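Long-range contacts in aromatic-ring-hydroxylating dioxygenase beta subunit (PDB 6VW4), which is of unknown function but belongs to the NTF2-like superfamily and binds the polyketide-type molecule S-DNPA in a pocket of its fold: residues Ala12-His17 and Gly130-Ala135; Val42-Pro47 and Trp138-Asn143; Ala98-Leu103 and Cys118-Val123. All coordinates share one frame; numbering follows the deposited sequence.

Contact 1: residues Ala12-His17 and Gly130-Ala135; sequences AEVQQH and GRLLTA
His17 and Thr134 meet through one hydrogen bond. His17 NE2 donates to Thr134 OG1 at 3.1 Å, nearly straight at 166°, and the oxygen lies in the plane of the imidazole at its edge. Thr134 OG1 also has a weak bond from Gln21, one turn further along the same helix. CG of His17 is anti to the backbone N (chi1 172°), which carries the ring off the helix toward the strand. Leu132 CB sits over one face of the ring, offset toward its rim, and His17 CE1 lies 3.4 Å from Leu132 O.

Leu132 fills the space between His17, Val14 and Glu13. Its CD1 lies 4.1 Å from Val14 CG2, and the two side chains cross at about a right angle. Here helix 8-26 packs on the start of strand 132-139, joining helix and sheet in the NTF2-like alpha+beta cone. The segment axes cross at -59° and come within 9.5 Å.

The extended Glu13 chain runs past Leu132, with OE2 3.7 Å from Leu132 CG. A water links the Glu13 carboxylate to the backbone of Leu132: it donates to Glu13 OE2 at 2.7 Å and accepts from Leu132 N at 3.0 Å. Arg126 holds Glu13 OE1 in a salt bridge and also donates to Gly130 O, which ties the carboxylate to the loop before the strand. Further out, Leu83 of strand 75-86 touches Val14.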
loop_
_atom_site.group_PDB
_atom_site.type_symbol
_atom_site.label_atom_id
_atom_site.label_comp_id
_atom_site.label_asym_id
_atom_site.label_seq_id
_atom_site.Cartn_x
_atom_site.Cartn_y
_atom_site.Cartn_z
ATOM N N ALA A 12 2.837 -4.648 12.847
ATOM C CA ALA A 12 3.515 -3.369 12.619
ATOM C C ALA A 12 5.037 -3.516 12.557
ATOM O O ALA A 12 5.709 -2.819 11.778
ATOM C CB ALA A 12 3.129 -2.372 13.717
ATOM N N GLU A 13 5.608 -4.371 13.398
ATOM C CA GLU A 13 7.056 -4.565 13.360
ATOM C C GLU A 13 7.509 -5.152 12.018
ATOM O O GLU A 13 8.551 -4.760 11.484
ATOM C CB GLU A 13 7.474 -5.472 14.521
ATOM C CG GLU A 13 8.900 -5.252 14.994
ATOM C CD GLU A 13 9.402 -6.303 15.991
ATOM O OE1 GLU A 13 8.602 -7.053 16.590
ATOM O OE2 GLU A 13 10.638 -6.376 16.150
ATOM N N VAL A 14 6.747 -6.099 11.453
ATOM C CA VAL A 14 7.114 -6.640 10.133
ATOM C C VAL A 14 7.036 -5.551 9.055
ATOM O O VAL A 14 7.948 -5.411 8.220
ATOM C CB VAL A 14 6.242 -7.846 9.759
ATOM C CG1 VAL A 14 6.531 -8.244 8.269
ATOM C CG2 VAL A 14 6.490 -9.010 10.721
ATOM N N GLN A 15 5.973 -4.744 9.076
ATOM C CA GLN A 15 5.861 -3.664 8.096
ATOM C C GLN A 15 7.027 -2.685 8.213
ATOM O O GLN A 15 7.575 -2.238 7.197
ATOM C CB GLN A 15 4.554 -2.910 8.279
ATOM C CG GLN A 15 3.329 -3.714 8.126
ATOM C CD GLN A 15 2.097 -2.916 8.549
ATOM O OE1 GLN A 15 1.801 -2.748 9.751
ATOM N NE2 GLN A 15 1.395 -2.396 7.575
ATOM N N GLN A 16 7.421 -2.343 9.454
ATOM C CA GLN A 16 8.533 -1.418 9.658
ATOM C C GLN A 16 9.824 -2.002 9.111
ATOM O O GLN A 16 10.629 -1.294 8.478
ATOM C CB GLN A 16 8.683 -1.090 11.147
ATOM C CG GLN A 16 10.005 -0.403 11.523
ATOM C CD GLN A 16 9.891 1.134 11.562
ATOM O OE1 GLN A 16 8.844 1.696 11.245
ATOM N NE2 GLN A 16 10.973 1.809 11.944
ATOM N N HIS A 17 10.061 -3.281 9.405
ATOM C CA HIS A 17 11.255 -3.969 8.929
ATOM C C HIS A 17 11.248 -4.049 7.408
ATOM O O HIS A 17 12.252 -3.772 6.758
ATOM C CB HIS A 17 11.290 -5.379 9.568
ATOM C CG HIS A 17 12.354 -6.283 9.031
ATOM N ND1 HIS A 17 13.686 -6.168 9.386
ATOM C CD2 HIS A 17 12.275 -7.347 8.188
ATOM C CE1 HIS A 17 14.381 -7.097 8.751
ATOM N NE2 HIS A 17 13.547 -7.842 8.041
ATOM N N GLY A 130 17.046 -9.101 19.750
ATOM C CA GLY A 130 15.621 -8.843 19.574
ATOM C C GLY A 130 15.154 -8.215 18.252
ATOM O O GLY A 130 13.943 -8.082 18.063
ATOM N N ARG A 131 16.051 -7.780 17.357
ATOM C CA ARG A 131 15.637 -7.219 16.070
ATOM C C ARG A 131 15.241 -8.341 15.106
ATOM O O ARG A 131 15.734 -9.465 15.197
ATOM C CB ARG A 131 16.764 -6.386 15.446
ATOM N N LEU A 132 14.279 -8.054 14.234
ATOM C CA LEU A 132 13.838 -9.026 13.239
ATOM C C LEU A 132 14.879 -9.143 12.136
ATOM O O LEU A 132 15.563 -8.172 11.788
ATOM C CB LEU A 132 12.502 -8.609 12.602
ATOM C CG LEU A 132 11.206 -8.768 13.405
ATOM C CD1 LEU A 132 10.038 -8.142 12.608
ATOM C CD2 LEU A 132 10.941 -10.221 13.724
ATOM N N LEU A 133 14.992 -10.342 11.572
ATOM C CA LEU A 133 15.775 -10.520 10.361
ATOM C C LEU A 133 15.037 -11.467 9.440
ATOM O O LEU A 133 14.264 -12.306 9.898
ATOM C CB LEU A 133 17.170 -11.110 10.633
ATOM C CG LEU A 133 18.172 -10.358 11.507
ATOM C CD1 LEU A 133 19.138 -11.401 12.134
ATOM C CD2 LEU A 133 18.891 -9.327 10.707
ATOM N N THR A 134 15.337 -11.367 8.142
ATOM C CA THR A 134 14.680 -12.179 7.123
ATOM C C THR A 134 15.502 -13.443 6.898
ATOM O O THR A 134 16.641 -13.386 6.425
ATOM C CB THR A 134 14.524 -11.401 5.800
ATOM O OG1 THR A 134 13.946 -10.129 6.035
ATOM C CG2 THR A 134 13.628 -12.136 4.778
ATOM N N ALA A 135 14.922 -14.567 7.242
ATOM C CA ALA A 135 15.514 -15.855 6.951
ATOM C C ALA A 135 15.333 -16.221 5.490
ATOM O O ALA A 135 16.230 -16.813 4.877
ATOM C CB ALA A 135 14.869 -16.925 7.823
HETATM O O HOH W 1 12.606 -5.571 14.498
#

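Contact 2: residues Val42-Pro47 and Trp138-Asn143; sequences VFRHTP and WVEHDN. With SDN ([(3S)-9-hydroxy-1-methyl-10-oxo-4,10-dihydro-3H-benzo[g]isochromen-3-yl]acetic acid), chain C.
Arg44 and Trp138 both carry CG anti to the backbone N, with chi1 of -164° and -150°, and CG so placed lets the arginine chain lie across the indole. The two residues form a parallel bridge between strands 41-44 and 132-139, near one edge of the curved sheet of the NTF2-like fold, and their side chains leave the same face. Val139 N donates to Arg44 O at 3.0 Å.

Arg44 CB sits 3.5 Å from the centroid of the six-membered ring of Trp138, over its face, in a CH-pi contact. Val42 CG1 comes to the ring edge at CZ3. The Arg44 chain bends at chi2 and chi3, and the guanidinium ends near the five-membered ring. Its plane is turned 39° from the indole. Trp138 NE1 lies over one guanidinium face, and Pro47 CA over the opposite one, offset toward the rim.

Arg44 NE donates to Val139 O at 3.0 Å, and NH1 adds a weak bond to the same oxygen. NH1 also forms a salt bridge with Glu140 OE1 at 3.1 Å, in the guanidinium plane. One backbone carbonyl and one carboxylate thus fix the turn of the group.

Other side chains of the two segments line the ligand pocket: Phe43, His45, Thr46, Val139 and His141. Phe43 CZ lies 3.3 Å from SDN O5, and Val139 CG1 touches SDN C6. His45 ND1 makes a weak but straight bond to SDN O3 at 3.4 Å, in the imidazole plane. Tyr33 OH is a further hydrogen-bond partner of the ligand. His141 stands at the N-cap position of helix 142-147, and Pro47 CD lies over the centre of its ring, 3.8 Å away.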
loop_
_atom_site.group_PDB
_atom_site.type_symbol
_atom_site.label_atom_id
_atom_site.label_comp_id
_atom_site.label_asym_id
_atom_site.label_seq_id
_atom_site.Cartn_x
_atom_site.Cartn_y
_atom_site.Cartn_z
ATOM N N VAL A 42 18.025 -16.896 2.574
ATOM C CA VAL A 42 17.674 -17.285 1.211
ATOM C C VAL A 42 16.874 -16.168 0.529
ATOM O O VAL A 42 15.821 -15.769 1.024
ATOM C CB VAL A 42 16.844 -18.581 1.204
ATOM C CG1 VAL A 42 16.555 -18.974 -0.222
ATOM C CG2 VAL A 42 17.538 -19.744 1.896
ATOM N N PHE A 43 17.318 -15.746 -0.652
ATOM C CA PHE A 43 16.668 -14.731 -1.481
ATOM C C PHE A 43 16.443 -15.285 -2.884
ATOM O O PHE A 43 17.367 -15.291 -3.697
ATOM C CB PHE A 43 17.548 -13.516 -1.544
ATOM C CG PHE A 43 16.947 -12.338 -2.267
ATOM C CD1 PHE A 43 15.568 -12.196 -2.405
ATOM C CD2 PHE A 43 17.773 -11.339 -2.776
ATOM C CE1 PHE A 43 15.021 -11.071 -3.040
ATOM C CE2 PHE A 43 17.231 -10.216 -3.426
ATOM C CZ PHE A 43 15.856 -10.082 -3.547
ATOM N N ARG A 44 15.227 -15.739 -3.171
ATOM C CA ARG A 44 14.839 -16.199 -4.507
ATOM C C ARG A 44 14.073 -15.052 -5.171
ATOM O O ARG A 44 12.840 -14.992 -5.096
ATOM C CB ARG A 44 14.006 -17.478 -4.404
ATOM C CG ARG A 44 13.874 -18.264 -5.728
ATOM C CD ARG A 44 13.150 -17.485 -6.847
ATOM N NE ARG A 44 11.700 -17.565 -6.714
ATOM C CZ ARG A 44 10.958 -18.616 -7.057
ATOM N NH1 ARG A 44 9.643 -18.575 -6.889
ATOM N NH2 ARG A 44 11.520 -19.703 -7.565
ATOM N N HIS A 45 14.802 -14.128 -5.840
ATOM C CA HIS A 45 14.166 -12.925 -6.381
ATOM C C HIS A 45 13.459 -13.162 -7.722
ATOM O O HIS A 45 12.567 -12.382 -8.085
ATOM C CB HIS A 45 15.190 -11.773 -6.530
ATOM C CG HIS A 45 16.177 -11.948 -7.645
ATOM N ND1 HIS A 45 16.225 -11.110 -8.742
ATOM C CD2 HIS A 45 17.187 -12.838 -7.802
ATOM C CE1 HIS A 45 17.201 -11.501 -9.543
ATOM N NE2 HIS A 45 17.804 -12.542 -8.992
ATOM N N THR A 46 13.854 -14.185 -8.487
ATOM C CA THR A 46 13.223 -14.416 -9.779
ATOM C C THR A 46 13.013 -15.902 -10.037
ATOM O O THR A 46 13.959 -16.700 -9.894
ATOM C CB THR A 46 14.026 -13.798 -10.939
ATOM O OG1 THR A 46 15.399 -14.227 -10.882
ATOM C CG2 THR A 46 13.946 -12.266 -10.899
ATOM N N PRO A 47 11.808 -16.301 -10.437
ATOM C CA PRO A 47 11.551 -17.724 -10.690
ATOM C C PRO A 47 12.426 -18.243 -11.824
ATOM O O PRO A 47 12.792 -17.507 -12.747
ATOM C CB PRO A 47 10.064 -17.767 -11.057
ATOM C CG PRO A 47 9.485 -16.436 -10.569
ATOM C CD PRO A 47 10.618 -15.460 -10.688
ATOM N N TRP A 138 10.868 -15.353 -0.907
ATOM C CA TRP A 138 10.521 -16.166 -2.054
ATOM C C TRP A 138 9.564 -15.352 -2.934
ATOM O O TRP A 138 8.393 -15.166 -2.591
ATOM C CB TRP A 138 9.915 -17.481 -1.573
ATOM C CG TRP A 138 10.186 -18.566 -2.530
ATOM C CD1 TRP A 138 9.366 -18.994 -3.542
ATOM C CD2 TRP A 138 11.385 -19.353 -2.615
ATOM N NE1 TRP A 138 9.978 -20.013 -4.242
ATOM C CE2 TRP A 138 11.217 -20.250 -3.696
ATOM C CE3 TRP A 138 12.578 -19.394 -1.876
ATOM C CZ2 TRP A 138 12.203 -21.176 -4.060
ATOM C CZ3 TRP A 138 13.554 -20.320 -2.237
ATOM C CH2 TRP A 138 13.361 -21.196 -3.322
ATOM N N VAL A 139 10.074 -14.843 -4.052
ATOM C CA VAL A 139 9.315 -13.980 -4.947
ATOM C C VAL A 139 8.758 -14.785 -6.116
ATOM O O VAL A 139 9.501 -15.499 -6.797
ATOM C CB VAL A 139 10.177 -12.818 -5.468
ATOM C CG1 VAL A 139 9.299 -11.872 -6.304
ATOM C CG2 VAL A 139 10.808 -12.074 -4.333
ATOM N N GLU A 140 7.458 -14.639 -6.371
ATOM C CA GLU A 140 6.861 -15.032 -7.650
ATOM C C GLU A 140 6.557 -13.810 -8.522
ATOM O O GLU A 140 6.421 -12.677 -8.036
ATOM C CB GLU A 140 5.576 -15.829 -7.454
ATOM C CG GLU A 140 5.711 -17.018 -6.524
ATOM C CD GLU A 140 6.393 -18.217 -7.153
ATOM O OE1 GLU A 140 6.650 -19.188 -6.405
ATOM O OE2 GLU A 140 6.674 -18.197 -8.381
ATOM N N HIS A 141 6.477 -14.038 -9.826
ATOM C CA HIS A 141 6.198 -12.985 -10.809
ATOM C C HIS A 141 4.877 -13.308 -11.485
ATOM O O HIS A 141 4.754 -14.365 -12.105
ATOM C CB HIS A 141 7.289 -12.886 -11.871
ATOM C CG HIS A 141 8.566 -12.293 -11.380
ATOM N ND1 HIS A 141 8.838 -12.117 -10.043
ATOM C CD2 HIS A 141 9.650 -11.835 -12.048
ATOM C CE1 HIS A 141 10.035 -11.578 -9.905
ATOM N NE2 HIS A 141 10.546 -11.390 -11.107
ATOM N N ASP A 142 3.882 -12.425 -11.352
ATOM C CA ASP A 142 2.581 -12.724 -11.948
ATOM C C ASP A 142 2.693 -12.887 -13.471
ATOM O O ASP A 142 2.037 -13.760 -14.054
ATOM C CB ASP A 142 1.550 -11.640 -11.615
ATOM C CG ASP A 142 0.870 -11.839 -10.244
ATOM O OD1 ASP A 142 0.905 -12.951 -9.678
ATOM O OD2 ASP A 142 0.279 -10.851 -9.743
ATOM N N ASN A 143 3.514 -12.055 -14.135
ATOM C CA ASN A 143 3.671 -12.175 -15.591
ATOM C C ASN A 143 4.178 -13.567 -15.963
ATOM O O ASN A 143 3.589 -14.243 -16.819
ATOM C CB ASN A 143 4.595 -11.065 -16.158
ATOM C CG ASN A 143 5.957 -10.980 -15.463
ATOM O OD1 ASN A 143 6.055 -10.956 -14.235
ATOM N ND2 ASN A 143 7.012 -10.883 -16.259
HETATM O O4 SDN C . 13.791 -7.510 -2.798
HETATM C C11 SDN C . 12.490 -7.761 -3.235
HETATM C C12 SDN C . 12.184 -7.910 -4.588
HETATM C C13 SDN C . 13.329 -7.800 -5.621
HETATM O O5 SDN C . 14.441 -7.592 -5.259
HETATM C C14 SDN C . 13.008 -7.962 -7.095
HETATM C C15 SDN C . 14.151 -7.875 -8.136
HETATM O O3 SDN C . 13.946 -8.624 -9.354
HETATM C C16 SDN C . 15.504 -7.207 -7.851
HETATM C C10 SDN C . 11.462 -7.813 -2.308
HETATM C C9 SDN C . 10.140 -8.045 -2.718
HETATM C C8 SDN C . 9.837 -8.209 -4.061
HETATM C C7 SDN C . 10.855 -8.135 -5.007
HETATM C C6 SDN C . 10.505 -8.305 -6.521
HETATM C C5 SDN C . 11.653 -8.215 -7.525
HETATM C C4 SDN C . 11.356 -8.389 -8.947
HETATM C C3 SDN C . 12.561 -8.595 -9.851
HETATM C C2 SDN C . 12.459 -7.330 -10.684
HETATM C C1 SDN C . 12.073 -7.391 -12.147
HETATM O O2 SDN C . 11.775 -8.492 -12.665
HETATM O O1 SDN C . 12.073 -6.317 -12.815
#

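Contact 3: residues Ala98-Leu103 and Cys118-Val123; sequences ADFYTL and CPVRDV. With SDN ([(3S)-9-hydroxy-1-methyl-10-oxo-4,10-dihydro-3H-benzo[g]isochromen-3-yl]acetic acid), chain C.
Phe100 and Val120 form the tight part of this contact. Phe100 CG lies between the backbone N and the carbonyl carbon (chi1 60°), and from there the ring reaches over Val120. Val120 CB sits over one face of the ring, 3.9 Å from its centroid, in a CH-pi contact. Val120 CG1 is closer to the rim, 3.4 Å from Phe100 CZ. The ring also reaches Asp122, whose OD2 is 3.5 Å from Phe100 CE1, with the carboxylate plane 70° from the ring. That carboxylate is held by a salt bridge to Arg137 and a hydrogen bond from Gln18. Phe80 of strand 75-86 meets the Phe100 ring.

On this same face Thr102 and Val120 reach the ligand. Thr102 OG1 is 3.5 Å from SDN C8, and Val120 CG2 also touches C8. Thr102 OG1 is buried and has no hydrogen-bond partner in the model.

The two segments belong to the antiparallel hairpin 96-108 and 111-126, which lies between strands 132-139 and 75-86 in the NTF2-like sheet. Backbone bonds join the hydrogen-bonded pairs Ala98-Asp122, Phe100-Val120 and Thr102-Cys118.

On the opposite face the Asp99-Arg121 end is the looser, solvent side. Asp99 and Arg121 lie side by side and point the same way. Arg121 NE donates to Asp99 OD1 at 2.9 Å and 172°, in the guanidinium plane and on the syn lone pair, as part of a salt bridge. A water donates to Asp99 OD1 at 3.1 Å and, weakly, to Val120 O. An alanine in place of Asp99 would probably leave the exposed Arg121 guanidinium without this mate and freer to turn. Tyr101, on the same face, is covered by the third subunit: its OH is hydrogen-bonded to Asp26 of that subunit, and His23 of that subunit meets its ring.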
loop_
_atom_site.group_PDB
_atom_site.type_symbol
_atom_site.label_atom_id
_atom_site.label_comp_id
_atom_site.label_asym_id
_atom_site.label_seq_id
_atom_site.Cartn_x
_atom_site.Cartn_y
_atom_site.Cartn_z
ATOM N N ALA A 98 5.307 -14.343 6.460
ATOM C CA ALA A 98 4.650 -13.163 5.937
ATOM C C ALA A 98 4.354 -13.347 4.453
ATOM O O ALA A 98 5.280 -13.460 3.641
ATOM C CB ALA A 98 5.528 -11.930 6.130
ATOM N N ASP A 99 3.071 -13.303 4.101
ATOM C CA ASP A 99 2.606 -13.296 2.711
ATOM C C ASP A 99 2.109 -11.907 2.337
ATOM O O ASP A 99 1.322 -11.302 3.075
ATOM C CB ASP A 99 1.471 -14.298 2.484
ATOM C CG ASP A 99 1.916 -15.744 2.683
ATOM O OD1 ASP A 99 2.950 -16.099 2.100
ATOM O OD2 ASP A 99 1.248 -16.514 3.407
ATOM N N PHE A 100 2.529 -11.425 1.176
ATOM C CA PHE A 100 2.155 -10.088 0.782
ATOM C C PHE A 100 2.338 -9.911 -0.721
ATOM O O PHE A 100 2.831 -10.790 -1.421
ATOM C CB PHE A 100 2.974 -9.056 1.594
ATOM C CG PHE A 100 4.455 -9.162 1.400
ATOM C CD1 PHE A 100 5.219 -10.075 2.150
ATOM C CD2 PHE A 100 5.095 -8.366 0.476
ATOM C CE1 PHE A 100 6.598 -10.172 1.984
ATOM C CE2 PHE A 100 6.509 -8.459 0.285
ATOM C CZ PHE A 100 7.250 -9.361 1.036
ATOM N N TYR A 101 1.904 -8.744 -1.198
ATOM C CA TYR A 101 1.979 -8.337 -2.590
ATOM C C TYR A 101 3.071 -7.295 -2.726
ATOM O O TYR A 101 3.249 -6.430 -1.850
ATOM C CB TYR A 101 0.640 -7.752 -3.093
ATOM C CG TYR A 101 -0.519 -8.738 -3.211
ATOM C CD1 TYR A 101 -0.316 -10.122 -3.099
ATOM C CD2 TYR A 101 -1.818 -8.278 -3.426
ATOM C CE1 TYR A 101 -1.372 -11.001 -3.236
ATOM C CE2 TYR A 101 -2.858 -9.123 -3.554
ATOM C CZ TYR A 101 -2.630 -10.489 -3.490
ATOM O OH TYR A 101 -3.705 -11.325 -3.613
ATOM N N THR A 102 3.794 -7.377 -3.829
ATOM C CA THR A 102 4.722 -6.338 -4.232
ATOM C C THR A 102 4.301 -5.796 -5.585
ATOM O O THR A 102 3.897 -6.560 -6.461
ATOM C CB THR A 102 6.172 -6.839 -4.343
ATOM O OG1 THR A 102 6.568 -7.367 -3.083
ATOM C CG2 THR A 102 7.084 -5.659 -4.672
ATOM N N LEU A 103 4.397 -4.480 -5.733
ATOM C CA LEU A 103 4.337 -3.796 -7.012
ATOM C C LEU A 103 5.647 -3.053 -7.275
ATOM O O LEU A 103 6.025 -2.167 -6.501
ATOM C CB LEU A 103 3.169 -2.813 -7.029
ATOM C CG LEU A 103 2.962 -2.129 -8.390
ATOM C CD1 LEU A 103 2.591 -3.129 -9.445
ATOM C CD2 LEU A 103 1.902 -1.034 -8.316
ATOM N N CYS A 118 3.921 -8.929 -7.967
ATOM C CA CYS A 118 4.595 -10.101 -7.405
ATOM C C CYS A 118 4.075 -10.533 -6.036
ATOM O O CYS A 118 4.196 -9.790 -5.053
ATOM C CB CYS A 118 6.095 -9.843 -7.242
ATOM S SG CYS A 118 7.034 -9.339 -8.687
ATOM N N PRO A 119 3.494 -11.715 -5.926
ATOM C CA PRO A 119 3.239 -12.277 -4.597
ATOM C C PRO A 119 4.555 -12.771 -4.013
ATOM O O PRO A 119 5.408 -13.314 -4.722
ATOM C CB PRO A 119 2.252 -13.427 -4.856
ATOM C CG PRO A 119 2.315 -13.708 -6.290
ATOM C CD PRO A 119 2.950 -12.544 -7.010
ATOM N N VAL A 120 4.738 -12.525 -2.723
ATOM C CA VAL A 120 6.003 -12.795 -2.055
ATOM C C VAL A 120 5.712 -13.473 -0.731
ATOM O O VAL A 120 4.776 -13.088 -0.016
ATOM C CB VAL A 120 6.821 -11.514 -1.820
ATOM C CG1 VAL A 120 8.180 -11.854 -1.156
ATOM C CG2 VAL A 120 7.031 -10.776 -3.102
ATOM N N ARG A 121 6.546 -14.439 -0.375
ATOM C CA ARG A 121 6.535 -15.029 0.962
ATOM C C ARG A 121 7.869 -14.785 1.662
ATOM O O ARG A 121 8.937 -15.133 1.135
ATOM C CB ARG A 121 6.254 -16.524 0.905
ATOM C CG ARG A 121 6.399 -17.182 2.274
ATOM C CD ARG A 121 5.804 -18.583 2.330
ATOM N NE ARG A 121 4.355 -18.598 2.209
ATOM C CZ ARG A 121 3.618 -19.690 2.029
ATOM N NH1 ARG A 121 4.197 -20.877 1.948
ATOM N NH2 ARG A 121 2.296 -19.588 1.931
ATOM N N ASP A 122 7.808 -14.175 2.838
ATOM C CA ASP A 122 8.967 -13.970 3.690
ATOM C C ASP A 122 8.855 -14.899 4.893
ATOM O O ASP A 122 7.748 -15.203 5.357
ATOM C CB ASP A 122 9.047 -12.532 4.212
ATOM C CG ASP A 122 9.668 -11.580 3.241
ATOM O OD1 ASP A 122 10.138 -12.040 2.170
ATOM O OD2 ASP A 122 9.703 -10.369 3.569
ATOM N N VAL A 123 10.004 -15.327 5.414
ATOM C CA VAL A 123 10.082 -15.956 6.735
ATOM C C VAL A 123 11.033 -15.109 7.576
ATOM O O VAL A 123 12.172 -14.844 7.161
ATOM C CB VAL A 123 10.556 -17.409 6.667
ATOM C CG1 VAL A 123 10.703 -17.955 8.078
ATOM C CG2 VAL A 123 9.554 -18.280 5.849
HETATM O O4 SDN C . 13.791 -7.510 -2.798
HETATM C C11 SDN C . 12.490 -7.761 -3.235
HETATM C C12 SDN C . 12.184 -7.910 -4.588
HETATM C C13 SDN C . 13.329 -7.800 -5.621
HETATM O O5 SDN C . 14.441 -7.592 -5.259
HETATM C C14 SDN C . 13.008 -7.962 -7.095
HETATM C C15 SDN C . 14.151 -7.875 -8.136
HETATM O O3 SDN C . 13.946 -8.624 -9.354
HETATM C C16 SDN C . 15.504 -7.207 -7.851
HETATM C C10 SDN C . 11.462 -7.813 -2.308
HETATM C C9 SDN C . 10.140 -8.045 -2.718
HETATM C C8 SDN C . 9.837 -8.209 -4.061
HETATM C C7 SDN C . 10.855 -8.135 -5.007
HETATM C C6 SDN C . 10.505 -8.305 -6.521
HETATM C C5 SDN C . 11.653 -8.215 -7.525
HETATM C C4 SDN C . 11.356 -8.389 -8.947
HETATM C C3 SDN C . 12.561 -8.595 -9.851
HETATM C C2 SDN C . 12.459 -7.330 -10.684
HETATM C C1 SDN C . 12.073 -7.391 -12.147
HETATM O O2 SDN C . 11.775 -8.492 -12.665
HETATM O O1 SDN C . 12.073 -6.317 -12.815
HETATM O O HOH W 2 2.785 -15.032 -0.799
#

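Contacts 2 and 3 lie close together, with centres about 9 Å apart, and both touch SDN. Contact 1 is farther off: its centre is about 14 Å from that of contact 3 and about 20 Å from that of contact 2. All three reach one mixed sheet, in which strands 41-44, 132-139, 111-126 and 96-108 are neighbours in that order. Contacts 1 and 2 share strand 132-139. Along the chain the segments of contacts 1 and 2 alternate, and contact 3 is nested inside the loops closed by both. Contact 1 joins the N-terminal helix to one end of the sheet, while contacts 2 and 3 build part of the pocket wall.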